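Local structure of GTN Reductase (Agrobacterium tumefaciens, 5N6G) at residues A224-P236 / L256-A270. The protein probably reduces activated carbon-carbon double bonds as an FMN-dependent ene-reductase of the Old Yellow Enzyme family. Numbering follows the deposited sequence.
With FMN (flavin mononucleotide), chain B.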
ATOM      1  N   ALA A 224      -1.588 -15.064  -9.629  1.00 15.89           N
ATOM      2  CA  ALA A 224      -0.352 -14.438  -9.183  1.00 15.00           C
ATOM      3  C   ALA A 224       0.051 -13.282 -10.091  1.00 15.79           C
ATOM      4  O   ALA A 224       0.634 -12.294  -9.621  1.00 16.59           O
ATOM      5  CB  ALA A 224       0.764 -15.491  -9.121  1.00 17.65           C
ATOM      6  N   GLY A 225      -0.296 -13.365 -11.373  1.00 16.99           N
ATOM      7  CA  GLY A 225       0.031 -12.306 -12.318  1.00 18.15           C
ATOM      8  C   GLY A 225      -0.769 -11.030 -12.141  1.00 16.64           C
ATOM      9  O   GLY A 225      -0.516 -10.052 -12.864  1.00 18.62           O
ATOM     10  N   ARG A 226      -1.763 -11.030 -11.254  1.00 15.51           N
ATOM     11  CA  ARG A 226      -2.487  -9.812 -10.914  1.00 15.11           C
ATOM     12  C   ARG A 226      -2.253  -9.423  -9.459  1.00 15.06           C
ATOM     13  O   ARG A 226      -3.013  -8.600  -8.922  1.00 15.67           O
ATOM     14  CB  ARG A 226      -3.988  -9.958 -11.188  1.00 18.81           C
ATOM     15  CG  ARG A 226      -4.245 -10.256 -12.647  1.00 22.24           C
ATOM     16  CD  ARG A 226      -5.680 -10.057 -13.070  1.00 24.47           C
ATOM     17  NE  ARG A 226      -5.761 -10.181 -14.533  1.00 37.41           N
ATOM     18  CZ  ARG A 226      -5.539  -9.196 -15.409  1.00 42.94           C
ATOM     19  NH1 ARG A 226      -5.241  -7.962 -15.009  1.00 28.52           N
ATOM     20  NH2 ARG A 226      -5.629  -9.442 -16.711  1.00 39.14           N
ATOM     21  N   THR A 227      -1.253 -10.023  -8.807  1.00 12.94           N
ATOM     22  CA  THR A 227      -0.961  -9.817  -7.386  1.00 13.48           C
ATOM     23  C   THR A 227       0.408  -9.178  -7.211  1.00 16.52           C
ATOM     24  O   THR A 227       1.414  -9.722  -7.673  1.00 15.57           O
ATOM     25  CB  THR A 227      -1.018 -11.140  -6.619  1.00 14.76           C
ATOM     26  OG1 THR A 227      -2.289 -11.774  -6.833  1.00 17.74           O
ATOM     27  CG2 THR A 227      -0.802 -10.904  -5.141  1.00 15.13           C
ATOM     28  N   GLY A 228       0.448  -8.023  -6.535  1.00 13.66           N
ATOM     29  CA  GLY A 228       1.699  -7.422  -6.102  1.00 14.60           C
ATOM     30  C   GLY A 228       1.681  -7.171  -4.604  1.00 14.93           C
ATOM     31  O   GLY A 228       0.721  -7.500  -3.911  1.00 14.04           O
ATOM     32  N   ILE A 229       2.786  -6.630  -4.104  1.00 12.96           N
ATOM     33  CA  ILE A 229       2.916  -6.437  -2.661  1.00 12.01           C
ATOM     34  C   ILE A 229       3.789  -5.223  -2.417  1.00 13.98           C
ATOM     35  O   ILE A 229       4.763  -4.994  -3.138  1.00 14.87           O
ATOM     36  CB  ILE A 229       3.504  -7.695  -1.981  1.00 12.99           C
ATOM     37  CG1 ILE A 229       3.519  -7.568  -0.459  1.00 15.48           C
ATOM     38  CG2 ILE A 229       4.879  -8.036  -2.567  1.00 16.74           C
ATOM     39  CD1 ILE A 229       3.651  -8.908   0.245  1.00 18.55           C
ATOM     40  N   ARG A 230       3.478  -4.472  -1.368  1.00 12.77           N
ATOM     41  CA  ARG A 230       4.303  -3.348  -0.942  1.00 14.22           C
ATOM     42  C   ARG A 230       5.045  -3.704   0.343  1.00 13.44           C
ATOM     43  O   ARG A 230       4.432  -4.167   1.307  1.00 13.36           O
ATOM     44  CB  ARG A 230       3.454  -2.093  -0.724  1.00 13.77           C
ATOM     45  CG  ARG A 230       4.320  -0.855  -0.566  1.00 15.44           C
ATOM     46  CD  ARG A 230       3.540   0.425  -0.515  1.00 18.23           C
ATOM     47  NE  ARG A 230       4.273   1.487  -1.196  1.00 18.07           N
ATOM     48  CZ  ARG A 230       4.238   2.777  -0.879  1.00 15.95           C
ATOM     49  NH1 ARG A 230       3.570   3.200   0.167  1.00 17.89           N
ATOM     50  NH2 ARG A 230       4.903   3.641  -1.626  1.00 17.79           N
ATOM     51  N   LEU A 231       6.341  -3.412   0.384  1.00 13.04           N
ATOM     52  CA  LEU A 231       7.215  -3.733   1.506  1.00 15.20           C
ATOM     53  C   LEU A 231       7.998  -2.488   1.902  1.00 14.80           C
ATOM     54  O   LEU A 231       8.294  -1.636   1.063  1.00 15.85           O
ATOM     55  CB  LEU A 231       8.206  -4.865   1.149  1.00 13.81           C
ATOM     56  CG  LEU A 231       7.565  -6.162   0.679  1.00 12.83           C
ATOM     57  CD1 LEU A 231       8.669  -7.069   0.081  1.00 14.54           C
ATOM     58  CD2 LEU A 231       6.832  -6.807   1.852  1.00 16.16           C
ATOM     59  N   SER A 232       8.363  -2.390   3.178  1.00 12.94           N
ATOM     60  CA  SER A 232       9.052  -1.212   3.697  1.00 12.30           C
ATOM     61  C   SER A 232      10.003  -1.678   4.799  1.00 14.56           C
ATOM     62  O   SER A 232       9.669  -1.641   5.996  1.00 15.43           O
ATOM     63  CB  SER A 232       8.062  -0.161   4.211  1.00 13.59           C
ATOM     64  OG  SER A 232       7.140  -0.721   5.148  1.00 15.05           O
ATOM     65  N   PRO A 233      11.203  -2.136   4.424  1.00 14.50           N
ATOM     66  CA  PRO A 233      12.064  -2.861   5.383  1.00 16.35           C
ATOM     67  C   PRO A 233      12.476  -2.087   6.626  1.00 17.69           C
ATOM     68  O   PRO A 233      12.681  -2.711   7.674  1.00 20.01           O
ATOM     69  CB  PRO A 233      13.295  -3.217   4.533  1.00 17.76           C
ATOM     70  CG  PRO A 233      12.795  -3.282   3.140  1.00 23.76           C
ATOM     71  CD  PRO A 233      11.674  -2.285   3.036  1.00 17.95           C
ATOM     72  N   VAL A 234      12.647  -0.767   6.568  1.00 15.13           N
ATOM     73  CA  VAL A 234      13.229  -0.056   7.699  1.00 15.44           C
ATOM     74  C   VAL A 234      12.331   1.021   8.266  1.00 19.93           C
ATOM     75  O   VAL A 234      12.746   1.726   9.185  1.00 18.64           O
ATOM     76  CB  VAL A 234      14.600   0.560   7.338  1.00 16.21           C
ATOM     77  CG1 VAL A 234      15.582  -0.513   6.898  1.00 23.31           C
ATOM     78  CG2 VAL A 234      14.469   1.611   6.263  1.00 17.83           C
ATOM     79  N   THR A 235      11.132   1.172   7.771  1.00 16.11           N
ATOM     80  CA  THR A 235      10.376   2.351   8.134  1.00 15.51           C
ATOM     81  C   THR A 235       9.973   2.320   9.608  1.00 17.27           C
ATOM     82  O   THR A 235       9.613   1.266  10.131  1.00 18.84           O
ATOM     83  CB  THR A 235       9.140   2.486   7.275  1.00 17.74           C
ATOM     84  OG1 THR A 235       8.526   3.733   7.610  1.00 17.00           O
ATOM     85  CG2 THR A 235       8.175   1.363   7.514  1.00 21.18           C
ATOM     86  N   PRO A 236       9.998   3.464  10.286  1.00 17.16           N
ATOM     87  CA  PRO A 236       9.539   3.531  11.679  1.00 20.11           C
ATOM     88  C   PRO A 236       8.056   3.841  11.825  1.00 18.49           C
ATOM     89  O   PRO A 236       7.589   4.104  12.941  1.00 19.00           O
ATOM     90  CB  PRO A 236      10.382   4.675  12.217  1.00 17.76           C
ATOM     91  CG  PRO A 236      10.501   5.621  11.066  1.00 18.58           C
ATOM     92  CD  PRO A 236      10.551   4.755   9.839  1.00 17.64           C
ATOM     93  N   LEU A 256       9.033 -14.809  -2.127  1.00 12.53           N
ATOM     94  CA  LEU A 256       8.174 -14.172  -3.121  1.00 12.92           C
ATOM     95  C   LEU A 256       8.682 -14.409  -4.535  1.00 12.74           C
ATOM     96  O   LEU A 256       7.889 -14.449  -5.479  1.00 13.79           O
ATOM     97  CB  LEU A 256       8.057 -12.673  -2.838  1.00 13.78           C
ATOM     98  CG  LEU A 256       7.337 -12.332  -1.534  1.00 13.42           C
ATOM     99  CD1 LEU A 256       7.412 -10.819  -1.317  1.00 17.24           C
ATOM    100  CD2 LEU A 256       5.900 -12.753  -1.484  1.00 15.19           C
ATOM    101  N   GLY A 257       9.996 -14.579  -4.695  1.00 13.66           N
ATOM    102  CA  GLY A 257      10.575 -14.867  -5.996  1.00 13.13           C
ATOM    103  C   GLY A 257      10.130 -16.179  -6.589  1.00 14.46           C
ATOM    104  O   GLY A 257      10.310 -16.412  -7.790  1.00 16.25           O
ATOM    105  N   LYS A 258       9.564 -17.053  -5.767  1.00 12.98           N
ATOM    106  CA  LYS A 258       9.077 -18.353  -6.195  1.00 16.00           C
ATOM    107  C   LYS A 258       7.629 -18.324  -6.655  1.00 16.03           C
ATOM    108  O   LYS A 258       7.148 -19.344  -7.191  1.00 17.23           O
ATOM    109  CB  LYS A 258       9.209 -19.343  -5.044  1.00 15.23           C
ATOM    110  CG  LYS A 258      10.636 -19.610  -4.583  1.00 18.48           C
ATOM    111  CD  LYS A 258      10.624 -20.379  -3.290  1.00 22.55           C
ATOM    112  CE  LYS A 258      12.033 -20.672  -2.807  1.00 25.50           C
ATOM    113  NZ  LYS A 258      11.963 -21.456  -1.538  1.00 27.47           N
ATOM    114  N   ARG A 259       6.950 -17.186  -6.514  1.00 15.68           N
ATOM    115  CA  ARG A 259       5.490 -17.126  -6.616  1.00 14.66           C
ATOM    116  C   ARG A 259       4.931 -16.396  -7.841  1.00 17.87           C
ATOM    117  O   ARG A 259       3.720 -16.170  -7.901  1.00 19.56           O
ATOM    118  CB  ARG A 259       4.938 -16.521  -5.330  1.00 15.51           C
ATOM    119  CG  ARG A 259       5.032 -17.548  -4.186  1.00 17.92           C
ATOM    120  CD  ARG A 259       5.032 -16.928  -2.856  1.00 23.54           C
ATOM    121  NE  ARG A 259       4.582 -17.844  -1.814  1.00 19.07           N
ATOM    122  CZ  ARG A 259       5.371 -18.637  -1.087  1.00 16.24           C
ATOM    123  NH1 ARG A 259       6.687 -18.680  -1.274  1.00 16.48           N
ATOM    124  NH2 ARG A 259       4.829 -19.384  -0.135  1.00 16.43           N
ATOM    125  N   ASN A 260       5.750 -16.041  -8.820  1.00 18.04           N
ATOM    126  CA  ASN A 260       5.228 -15.553 -10.099  1.00 14.93           C
ATOM    127  C   ASN A 260       4.365 -14.300  -9.933  1.00 14.55           C
ATOM    128  O   ASN A 260       3.377 -14.111 -10.647  1.00 19.13           O
ATOM    129  CB  ASN A 260       4.445 -16.659 -10.804  1.00 16.72           C
ATOM    130  CG  ASN A 260       5.334 -17.820 -11.202  1.00 27.48           C
ATOM    131  OD1 ASN A 260       5.197 -18.940 -10.709  1.00 66.91           O
ATOM    132  ND2 ASN A 260       6.264 -17.544 -12.091  1.00 34.25           N
ATOM    133  N   LEU A 261       4.784 -13.394  -9.048  1.00 13.94           N
ATOM    134  CA  LEU A 261       4.013 -12.197  -8.745  1.00 13.86           C
ATOM    135  C   LEU A 261       4.209 -11.109  -9.799  1.00 14.75           C
ATOM    136  O   LEU A 261       5.205 -11.079 -10.546  1.00 16.38           O
ATOM    137  CB  LEU A 261       4.375 -11.644  -7.367  1.00 17.10           C
ATOM    138  CG  LEU A 261       4.127 -12.582  -6.176  1.00 17.21           C
ATOM    139  CD1 LEU A 261       4.467 -11.861  -4.903  1.00 25.86           C
ATOM    140  CD2 LEU A 261       2.681 -13.063  -6.152  1.00 19.66           C
ATOM    141  N   ALA A 262       3.239 -10.184  -9.831  1.00 14.13           N
ATOM    142  CA  ALA A 262       3.220  -9.131 -10.844  1.00 13.84           C
ATOM    143  C   ALA A 262       4.241  -8.042 -10.549  1.00 14.41           C
ATOM    144  O   ALA A 262       4.912  -7.557 -11.469  1.00 15.21           O
ATOM    145  CB  ALA A 262       1.823  -8.529 -10.937  1.00 16.90           C
ATOM    146  N   PHE A 263       4.405  -7.690  -9.280  1.00 13.46           N
ATOM    147  CA  PHE A 263       5.292  -6.597  -8.905  1.00 15.50           C
ATOM    148  C   PHE A 263       5.600  -6.641  -7.418  1.00 16.38           C
ATOM    149  O   PHE A 263       4.821  -7.147  -6.600  1.00 15.61           O
ATOM    150  CB  PHE A 263       4.720  -5.211  -9.293  1.00 16.59           C
ATOM    151  CG  PHE A 263       3.405  -4.850  -8.628  1.00 13.63           C
ATOM    152  CD1 PHE A 263       2.201  -5.205  -9.232  1.00 15.67           C
ATOM    153  CD2 PHE A 263       3.369  -4.148  -7.423  1.00 18.58           C
ATOM    154  CE1 PHE A 263       0.973  -4.880  -8.645  1.00 19.33           C
ATOM    155  CE2 PHE A 263       2.138  -3.813  -6.835  1.00 18.15           C
ATOM    156  CZ  PHE A 263       0.954  -4.181  -7.444  1.00 18.39           C
ATOM    157  N   ILE A 264       6.772  -6.087  -7.098  1.00 13.20           N
ATOM    158  CA  ILE A 264       7.207  -5.784  -5.743  1.00 12.79           C
ATOM    159  C   ILE A 264       7.390  -4.277  -5.675  1.00 12.41           C
ATOM    160  O   ILE A 264       8.118  -3.704  -6.495  1.00 15.25           O
ATOM    161  CB  ILE A 264       8.543  -6.472  -5.383  1.00 16.18           C
ATOM    162  CG1 ILE A 264       8.554  -7.958  -5.795  1.00 17.41           C
ATOM    163  CG2 ILE A 264       8.862  -6.243  -3.898  1.00 16.92           C
ATOM    164  CD1 ILE A 264       7.568  -8.824  -5.025  1.00 19.36           C
ATOM    165  N   HIS A 265       6.745  -3.641  -4.705  1.00 12.49           N
ATOM    166  CA  HIS A 265       6.809  -2.204  -4.502  1.00 12.49           C
ATOM    167  C   HIS A 265       7.525  -1.950  -3.187  1.00 16.20           C
ATOM    168  O   HIS A 265       7.040  -2.360  -2.127  1.00 15.32           O
ATOM    169  CB  HIS A 265       5.389  -1.632  -4.506  1.00 14.61           C
ATOM    170  CG  HIS A 265       5.300  -0.150  -4.399  1.00 16.91           C
ATOM    171  ND1 HIS A 265       4.097   0.503  -4.503  1.00 19.13           N
ATOM    172  CD2 HIS A 265       6.230   0.808  -4.181  1.00 18.40           C
ATOM    173  CE1 HIS A 265       4.287   1.803  -4.377  1.00 21.30           C
ATOM    174  NE2 HIS A 265       5.571   2.018  -4.180  1.00 17.26           N
ATOM    175  N   VAL A 266       8.686  -1.302  -3.247  1.00 13.89           N
ATOM    176  CA  VAL A 266       9.553  -1.145  -2.084  0.56 14.50           C
ATOM    177  C   VAL A 266       9.667   0.326  -1.707  1.00 20.07           C
ATOM    178  O   VAL A 266      10.000   1.173  -2.549  1.00 16.61           O
ATOM    179  CB  VAL A 266      10.946  -1.755  -2.336  0.56 15.69           C
ATOM    180  CG1 VAL A 266      11.632  -1.101  -3.525  0.56 24.43           C
ATOM    181  CG2 VAL A 266      11.820  -1.645  -1.097  0.56 20.93           C
ATOM    182  N   VAL A 267       9.417   0.613  -0.431  1.00 15.95           N
ATOM    183  CA  VAL A 267       9.690   1.908   0.188  1.00 14.52           C
ATOM    184  C   VAL A 267      11.134   1.882   0.656  1.00 14.64           C
ATOM    185  O   VAL A 267      11.505   1.081   1.526  1.00 17.69           O
ATOM    186  CB  VAL A 267       8.741   2.180   1.369  1.00 13.57           C
ATOM    187  CG1 VAL A 267       9.066   3.515   2.046  1.00 17.12           C
ATOM    188  CG2 VAL A 267       7.273   2.146   0.924  1.00 15.85           C
ATOM    189  N   GLU A 268      11.945   2.780   0.112  1.00 15.26           N
ATOM    190  CA  GLU A 268      13.359   2.859   0.428  1.00 16.74           C
ATOM    191  C   GLU A 268      13.558   3.898   1.526  1.00 18.96           C
ATOM    192  O   GLU A 268      13.469   5.104   1.277  1.00 19.03           O
ATOM    193  CB  GLU A 268      14.151   3.198  -0.833  1.00 17.82           C
ATOM    194  CG  GLU A 268      13.991   2.109  -1.890  1.00 21.06           C
ATOM    195  CD  GLU A 268      14.625   2.447  -3.232  1.00 27.43           C
ATOM    196  OE1 GLU A 268      14.601   3.628  -3.658  1.00 24.98           O
ATOM    197  OE2 GLU A 268      15.134   1.502  -3.867  1.00 23.73           O
ATOM    198  N   GLY A 269      13.829   3.430   2.737  1.00 17.37           N
ATOM    199  CA  GLY A 269      14.025   4.316   3.865  1.00 16.26           C
ATOM    200  C   GLY A 269      12.786   4.511   4.715  1.00 15.95           C
ATOM    201  O   GLY A 269      11.832   3.735   4.687  1.00 16.96           O
ATOM    202  N   ALA A 270      12.823   5.574   5.513  1.00 16.19           N
ATOM    203  CA  ALA A 270      11.657   5.929   6.309  1.00 16.92           C
ATOM    204  C   ALA A 270      10.580   6.506   5.401  1.00 17.08           C
ATOM    205  O   ALA A 270      10.850   7.396   4.591  1.00 21.41           O
ATOM    206  CB  ALA A 270      12.049   6.931   7.394  1.00 16.94           C
TER
HETATM  207  N1  FMN B 401       1.490   4.487   1.822  1.00 13.95           N
HETATM  208  C2  FMN B 401       0.736   3.351   1.659  1.00 14.56           C
HETATM  209  O2  FMN B 401       1.264   2.232   1.475  1.00 13.88           O
HETATM  210  N3  FMN B 401      -0.639   3.445   1.667  1.00 13.78           N
HETATM  211  C4  FMN B 401      -1.371   4.599   1.871  1.00 18.21           C
HETATM  212  O4  FMN B 401      -2.601   4.581   1.813  1.00 15.09           O
HETATM  213  C4A FMN B 401      -0.569   5.785   2.073  1.00 15.82           C
HETATM  214  N5  FMN B 401      -1.187   6.928   2.240  1.00 17.57           N
HETATM  215  C5A FMN B 401      -0.414   8.076   2.270  1.00 14.45           C
HETATM  216  C6  FMN B 401      -1.059   9.306   2.331  1.00 13.65           C
HETATM  217  C7  FMN B 401      -0.341  10.490   2.248  1.00 16.15           C
HETATM  218  C7M FMN B 401      -1.089  11.800   2.286  1.00 17.99           C
HETATM  219  C8  FMN B 401       1.052  10.456   2.114  1.00 14.99           C
HETATM  220  C8M FMN B 401       1.854  11.719   1.958  1.00 15.24           C
HETATM  221  C9  FMN B 401       1.707   9.227   2.077  1.00 13.99           C
HETATM  222  C9A FMN B 401       0.980   8.040   2.145  1.00 12.77           C
HETATM  223  N10 FMN B 401       1.603   6.782   1.995  1.00 13.01           N
HETATM  224  C10 FMN B 401       0.860   5.634   1.985  1.00 16.36           C
HETATM  225  C1' FMN B 401       3.035   6.748   1.665  1.00 13.76           C
HETATM  226  C2' FMN B 401       3.260   7.054   0.189  1.00 13.24           C
HETATM  227  O2' FMN B 401       2.705   6.020  -0.632  1.00 14.00           O
HETATM  228  C3' FMN B 401       4.736   7.228  -0.170  1.00 13.06           C
HETATM  229  O3' FMN B 401       5.464   6.067   0.224  1.00 17.08           O
HETATM  230  C4' FMN B 401       5.385   8.448   0.480  1.00 13.82           C
HETATM  231  O4' FMN B 401       4.606   9.619   0.222  1.00 16.59           O
HETATM  232  C5' FMN B 401       6.822   8.643   0.033  1.00 15.21           C
HETATM  233  O5' FMN B 401       6.879   8.891  -1.386  1.00 15.69           O
HETATM  234  P   FMN B 401       7.126  10.350  -2.055  1.00 18.04           P
HETATM  235  O1P FMN B 401       8.498  10.783  -1.584  1.00 19.42           O
HETATM  236  O2P FMN B 401       6.041  11.246  -1.479  1.00 18.55           O
HETATM  237  O3P FMN B 401       7.017  10.112  -3.516  1.00 17.50           O
HETATM  238  O   HOH W   1      11.525   1.000   4.392  1.00 16.46           O
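Arg230 runs alongside His265, its partner on the neighbouring parallel strand, and carries the contact out to the flavin. Its CB lies near His265 O; Arg230 CG, anti to the backbone N (chi1 -168°), packs 3.5 Å from that same oxygen. CD rises over the imidazole face as a CH-pi contact and also nears FMN O2. Arg230 NE sits 3.2 Å above the His265 ring plane, over its centre, with guanidinium and imidazole planes turned 62° apart. Beyond the bend at chi3, Arg230 CZ has Val267 CG2 over one guanidinium face at 3.6 Å. At the tip, Arg230 NH1 donates to FMN O2 at 2.8 Å and more weakly to the ribityl hydroxyl O2', while Arg230 NH2 donates to FMN O3' at 3.1 Å. One side chain thus grips both the pyrimidine carbonyl and the ribityl chain. His265 ND1 is bonded to Glu176, which helps fix the ring beneath the arginine.

The backbones pair in parallel register: Ile229 O accepts from His265 N, and Leu231 bonds twice to the same strand, its N to His265 O and its O to Val267 N (2.9 Å, 173°). Further back, Gly228 CA lies over the centre of the Phe263 ring, 3.5 Å from its centroid, a CH-pi contact. On the opposite face of the sheet from Arg230 and Phe263, Ile229 CG2 meets Ile264 CD1, and Leu256 reaches Leu231 tip to tip. At the C-terminal ends of the strands, a water accepts from Val234 N and donates to Val267 O and Gly269 O.

Strands 227-231 and 263-267, joined through helix 245-256 in a beta-alpha-beta unit, are neighbours in the eight-stranded TIM barrel. Arg230 and His265 both touch Asn305 of strand 301-305, whereas Ile229 packs on helix 204-222 and Leu231 and Ile264 on helix 286-295.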